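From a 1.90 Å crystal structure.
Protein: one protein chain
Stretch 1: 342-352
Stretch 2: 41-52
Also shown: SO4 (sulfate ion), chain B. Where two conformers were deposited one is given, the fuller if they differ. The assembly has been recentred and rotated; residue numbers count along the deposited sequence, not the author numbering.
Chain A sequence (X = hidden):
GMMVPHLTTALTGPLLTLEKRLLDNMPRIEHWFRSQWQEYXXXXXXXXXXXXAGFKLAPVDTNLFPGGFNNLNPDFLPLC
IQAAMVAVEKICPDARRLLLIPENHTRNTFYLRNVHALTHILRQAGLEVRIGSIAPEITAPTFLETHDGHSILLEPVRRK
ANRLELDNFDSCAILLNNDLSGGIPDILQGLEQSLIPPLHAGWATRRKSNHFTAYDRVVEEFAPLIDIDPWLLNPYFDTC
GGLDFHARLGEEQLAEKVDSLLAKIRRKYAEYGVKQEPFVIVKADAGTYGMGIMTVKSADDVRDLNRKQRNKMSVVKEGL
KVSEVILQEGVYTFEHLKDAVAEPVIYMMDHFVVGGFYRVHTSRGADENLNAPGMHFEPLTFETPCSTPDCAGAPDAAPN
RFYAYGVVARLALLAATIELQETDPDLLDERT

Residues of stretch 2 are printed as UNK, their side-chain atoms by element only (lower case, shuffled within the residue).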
# COMPACT_ATOMS: atom_id res chain seq x y z
N ALA A 342 19.35 -1.21 -22.05
CA ALA A 342 18.57 -1.48 -20.84
C ALA A 342 17.10 -1.61 -21.21
O ALA A 342 16.66 -0.97 -22.17
CB ALA A 342 18.77 -0.36 -19.83
N GLU A 343 16.34 -2.41 -20.45
CA GLU A 343 14.91 -2.51 -20.64
C GLU A 343 14.22 -2.81 -19.31
O GLU A 343 14.71 -3.61 -18.53
CB GLU A 343 14.53 -3.52 -21.73
CG GLU A 343 15.11 -4.94 -21.60
CD GLU A 343 14.92 -5.73 -22.87
OE1 GLU A 343 13.75 -6.09 -23.14
OE2 GLU A 343 15.93 -5.96 -23.60
N PRO A 344 13.08 -2.15 -19.04
CA PRO A 344 12.49 -2.21 -17.70
C PRO A 344 11.55 -3.39 -17.46
O PRO A 344 10.89 -3.90 -18.39
CB PRO A 344 11.68 -0.90 -17.61
CG PRO A 344 11.26 -0.69 -19.05
CD PRO A 344 12.49 -1.06 -19.84
N VAL A 345 11.51 -3.77 -16.18
CA VAL A 345 10.62 -4.81 -15.65
C VAL A 345 9.82 -4.18 -14.49
O VAL A 345 10.44 -3.68 -13.55
CB VAL A 345 11.44 -5.98 -15.05
CG1 VAL A 345 10.50 -7.14 -14.63
CG2 VAL A 345 12.52 -6.45 -16.02
N ILE A 346 8.50 -4.20 -14.57
CA ILE A 346 7.63 -3.57 -13.60
C ILE A 346 6.99 -4.67 -12.73
O ILE A 346 6.39 -5.61 -13.26
CB ILE A 346 6.49 -2.76 -14.30
CG1 ILE A 346 7.03 -1.79 -15.38
CG2 ILE A 346 5.59 -2.06 -13.22
CD1 ILE A 346 8.08 -0.95 -14.97
N TYR A 347 7.13 -4.54 -11.41
CA TYR A 347 6.57 -5.49 -10.42
C TYR A 347 5.26 -4.97 -9.81
O TYR A 347 5.14 -3.78 -9.43
CB TYR A 347 7.60 -5.73 -9.29
CG TYR A 347 8.54 -6.86 -9.59
CD1 TYR A 347 9.26 -6.91 -10.80
CD2 TYR A 347 8.68 -7.92 -8.70
CE1 TYR A 347 10.08 -7.98 -11.09
CE2 TYR A 347 9.52 -8.99 -8.97
CZ TYR A 347 10.20 -9.02 -10.18
OH TYR A 347 10.99 -10.11 -10.48
N MSE A 348 4.29 -5.88 -9.69
CA MSE A 348 3.01 -5.64 -9.10
C MSE A 348 2.67 -6.72 -8.09
O MSE A 348 3.06 -7.87 -8.26
CB MSE A 348 1.92 -5.57 -10.17
CG MSE A 348 2.05 -4.24 -10.99
SE MSE A 348 1.42 -4.42 -12.82
CE MSE A 348 2.75 -5.70 -13.42
N MSE A 349 1.99 -6.31 -7.02
CA MSE A 349 1.32 -7.23 -6.10
C MSE A 349 -0.12 -6.78 -5.96
O MSE A 349 -0.40 -5.56 -5.88
CB MSE A 349 2.07 -7.29 -4.76
CG MSE A 349 3.51 -7.71 -4.96
SE MSE A 349 4.41 -8.11 -3.25
CE MSE A 349 3.72 -9.92 -3.13
N ASP A 350 -1.05 -7.72 -6.02
CA ASP A 350 -2.46 -7.38 -6.28
C ASP A 350 -2.45 -6.45 -7.51
O ASP A 350 -1.65 -6.69 -8.45
CB ASP A 350 -3.16 -6.76 -5.05
CG ASP A 350 -4.67 -6.58 -5.26
OD1 ASP A 350 -5.32 -7.54 -5.62
OD2 ASP A 350 -5.21 -5.48 -5.11
N HIS A 351 -3.24 -5.38 -7.55
CA HIS A 351 -3.21 -4.52 -8.76
C HIS A 351 -2.36 -3.25 -8.56
O HIS A 351 -2.58 -2.25 -9.24
CB HIS A 351 -4.62 -4.17 -9.23
CG HIS A 351 -5.50 -3.54 -8.17
ND1 HIS A 351 -6.59 -4.19 -7.62
CD2 HIS A 351 -5.45 -2.31 -7.59
CE1 HIS A 351 -7.18 -3.38 -6.75
NE2 HIS A 351 -6.52 -2.23 -6.72
N PHE A 352 -1.39 -3.29 -7.65
CA PHE A 352 -0.56 -2.13 -7.32
C PHE A 352 0.85 -2.30 -7.84
O PHE A 352 1.47 -3.37 -7.67
CB PHE A 352 -0.53 -1.90 -5.80
CG PHE A 352 -1.87 -1.53 -5.25
CD1 PHE A 352 -2.46 -0.32 -5.62
CD2 PHE A 352 -2.55 -2.37 -4.45
CE1 PHE A 352 -3.71 0.04 -5.13
CE2 PHE A 352 -3.83 -2.03 -3.98
CZ PHE A 352 -4.41 -0.84 -4.34
N UNK A 41 -10.60 -8.99 -10.56
CA UNK A 41 -9.58 -9.21 -9.55
C UNK A 41 -8.27 -8.93 -10.25
O UNK A 41 -8.28 -8.34 -11.35
N UNK A 42 -7.20 -9.38 -9.60
CA UNK A 42 -5.83 -9.30 -10.07
C UNK A 42 -5.08 -10.48 -9.45
O UNK A 42 -5.46 -11.01 -8.38
c UNK A 42 -5.15 -7.96 -9.65
N UNK A 43 -3.98 -10.90 -10.09
CA UNK A 43 -3.18 -11.98 -9.52
C UNK A 43 -2.52 -11.53 -8.21
O UNK A 43 -2.41 -10.33 -7.94
c UNK A 43 -2.05 -12.20 -10.57
c UNK A 43 -2.45 -11.46 -11.75
c UNK A 43 -3.38 -10.39 -11.34
N UNK A 44 -2.03 -12.51 -7.44
CA UNK A 44 -1.30 -12.24 -6.20
C UNK A 44 -0.07 -11.36 -6.48
O UNK A 44 0.20 -10.39 -5.75
c UNK A 44 0.78 -13.08 -1.62
c UNK A 44 -0.29 -13.43 -4.17
c UNK A 44 1.08 -13.26 -4.00
c UNK A 44 1.62 -13.08 -2.73
c UNK A 44 -0.59 -13.26 -1.78
c UNK A 44 -1.10 -13.45 -3.04
c UNK A 44 -0.88 -13.59 -5.53
N UNK A 45 0.69 -11.74 -7.52
CA UNK A 45 1.87 -11.02 -7.95
C UNK A 45 2.14 -11.22 -9.44
O UNK A 45 1.59 -12.14 -10.06
o UNK A 45 5.32 -16.59 -6.59
c UNK A 45 4.74 -15.33 -6.74
c UNK A 45 5.22 -14.28 -5.97
c UNK A 45 3.65 -12.73 -7.00
c UNK A 45 4.67 -13.01 -6.09
c UNK A 45 3.68 -15.10 -7.63
c UNK A 45 3.11 -11.31 -7.08
c UNK A 45 3.16 -13.79 -7.77
N UNK A 46 2.97 -10.35 -10.01
CA UNK A 46 3.29 -10.40 -11.43
C UNK A 46 4.42 -9.45 -11.77
O UNK A 46 4.64 -8.45 -11.06
c UNK A 46 2.04 -10.04 -12.27
N UNK A 47 5.09 -9.73 -12.87
CA UNK A 47 6.03 -8.77 -13.45
C UNK A 47 5.78 -8.64 -14.94
O UNK A 47 5.39 -9.63 -15.61
o UNK A 47 7.86 -10.33 -13.81
c UNK A 47 7.48 -9.14 -13.17
N UNK A 48 5.98 -7.43 -15.46
CA UNK A 48 5.80 -7.19 -16.88
C UNK A 48 7.03 -6.48 -17.44
O UNK A 48 7.44 -5.45 -16.89
c UNK A 48 3.26 -7.11 -16.73
c UNK A 48 4.42 -5.96 -18.65
c UNK A 48 4.51 -6.34 -17.17
N UNK A 49 7.61 -7.07 -18.48
CA UNK A 49 8.73 -6.50 -19.23
C UNK A 49 8.17 -5.54 -20.28
O UNK A 49 7.29 -5.94 -21.07
o UNK A 49 10.98 -9.43 -19.69
o UNK A 49 10.14 -8.52 -17.88
c UNK A 49 10.25 -8.57 -19.12
c UNK A 49 9.50 -7.57 -20.00
N UNK A 50 8.70 -4.31 -20.32
CA UNK A 50 8.35 -3.35 -21.34
C UNK A 50 9.55 -3.02 -22.23
O UNK A 50 10.70 -3.20 -21.81
c UNK A 50 7.88 -2.04 -20.71
c UNK A 50 6.73 -2.09 -19.68
c UNK A 50 6.52 -0.64 -19.10
c UNK A 50 5.45 -2.68 -20.30
N UNK A 51 9.26 -2.51 -23.42
CA UNK A 51 10.25 -1.86 -24.27
C UNK A 51 9.76 -0.48 -24.71
O UNK A 51 8.63 -0.32 -25.18
n UNK A 51 13.86 -5.87 -28.05
c UNK A 51 10.66 -2.71 -25.46
n UNK A 51 15.17 -6.62 -26.30
c UNK A 51 14.10 -5.94 -26.76
c UNK A 51 11.55 -3.87 -25.05
c UNK A 51 12.14 -4.56 -26.27
n UNK A 51 13.29 -5.35 -25.90
N UNK A 52 10.64 0.50 -24.49
CA UNK A 52 10.42 1.89 -24.91
C UNK A 52 11.28 2.13 -26.17
O UNK A 52 12.51 2.19 -26.11
n UNK A 52 10.70 5.10 -23.01
o UNK A 52 10.24 4.62 -25.16
c UNK A 52 10.84 2.79 -23.76
c UNK A 52 10.55 4.26 -24.03
S SO4 B . 11.11 -11.84 -13.73
O1 SO4 B . 12.36 -11.14 -13.92
O2 SO4 B . 10.43 -10.90 -12.90
O3 SO4 B . 10.39 -12.03 -14.97
O4 SO4 B . 11.32 -13.13 -13.04
O HOH W 1 -6.63 -9.62 -6.26
O HOH W 2 -0.28 -9.01 -9.35
O HOH W 3 11.70 -5.68 -21.52

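Position 41 has no side-chain atoms, and its positive phi of 71°, just after a helix, by itself favours the residue this identifies, Gly41. Position 42 carries a single carbon, its CB, which points toward stretch 1 and lies 3.8 Å from the CB of His351; one carbon alone makes it Ala42. At position 43 three carbons close a ring onto the backbone nitrogen, which defines Pro43; its carbonyl O lies 3.4 Å from Asp350 CA in a CA-H...O contact. Position 44 bears one carbon and then a six-carbon ring without a heteroatom, so it is Phe44. Its CE2 packs 3.8 Å from Met349 CE, and its O accepts a hydrogen bond from Asp350 N at 3.0 Å.

Position 45 has the same carbon skeleton, its ring bearing one oxygen, hence Tyr45. Its CB lies 4.2 Å from Met349 CG, while the end of the side chain leads away and its hydroxyl is bonded elsewhere in the structure. Position 46 again shows one carbon, giving Ala46, on the same sheet face as Met348. Position 47 has one carbon and one oxygen, Ser47. Its CB sits over a face of the Tyr347 ring, 4.0 Å from the centroid, and its OG donates to O2 of the sulfate at 2.8 Å; Tyr347 OH donates a weak bond to the same O2 at 2.6 Å.

Position 48 carries three carbons forked at CB. This is Val48, whose CG2 lies 3.6 Å from Met348 CE. Position 49 has two carbons, the second bearing two oxygens, as in Asp49; its OD1 approaches Val345 CG1 to 3.5 Å. The four carbons of position 50, forked at the second, indicate Leu50: CB lies 4.0 Å from Pro344 CG, and CD1 3.9 Å from Ile346 CG1.

At position 51 three carbons lead to a nitrogen and a carbon carrying two more nitrogens, the guanidinium of Arg51. NE and NH2 each donate at 2.9 Å, to Glu343 OE1 and OE2 respectively, in a two-pronged salt bridge. Position 52 has two carbons, the second with one oxygen and one nitrogen, Asn52; it makes no close contact with stretch 1.

The contact is an antiparallel strand pairing. Reciprocal backbone bonds link Ile346 with Val48 and Met348 with Ala46, and Leu50 N to Pro344 O (2.9 Å) extends the ladder. The salt bridge secures one end; at the other, waters join Asp350 to the carbonyls of Ala42 and Pro43.

Stretch 2, residues 41-52: GAPFYASVDLRN
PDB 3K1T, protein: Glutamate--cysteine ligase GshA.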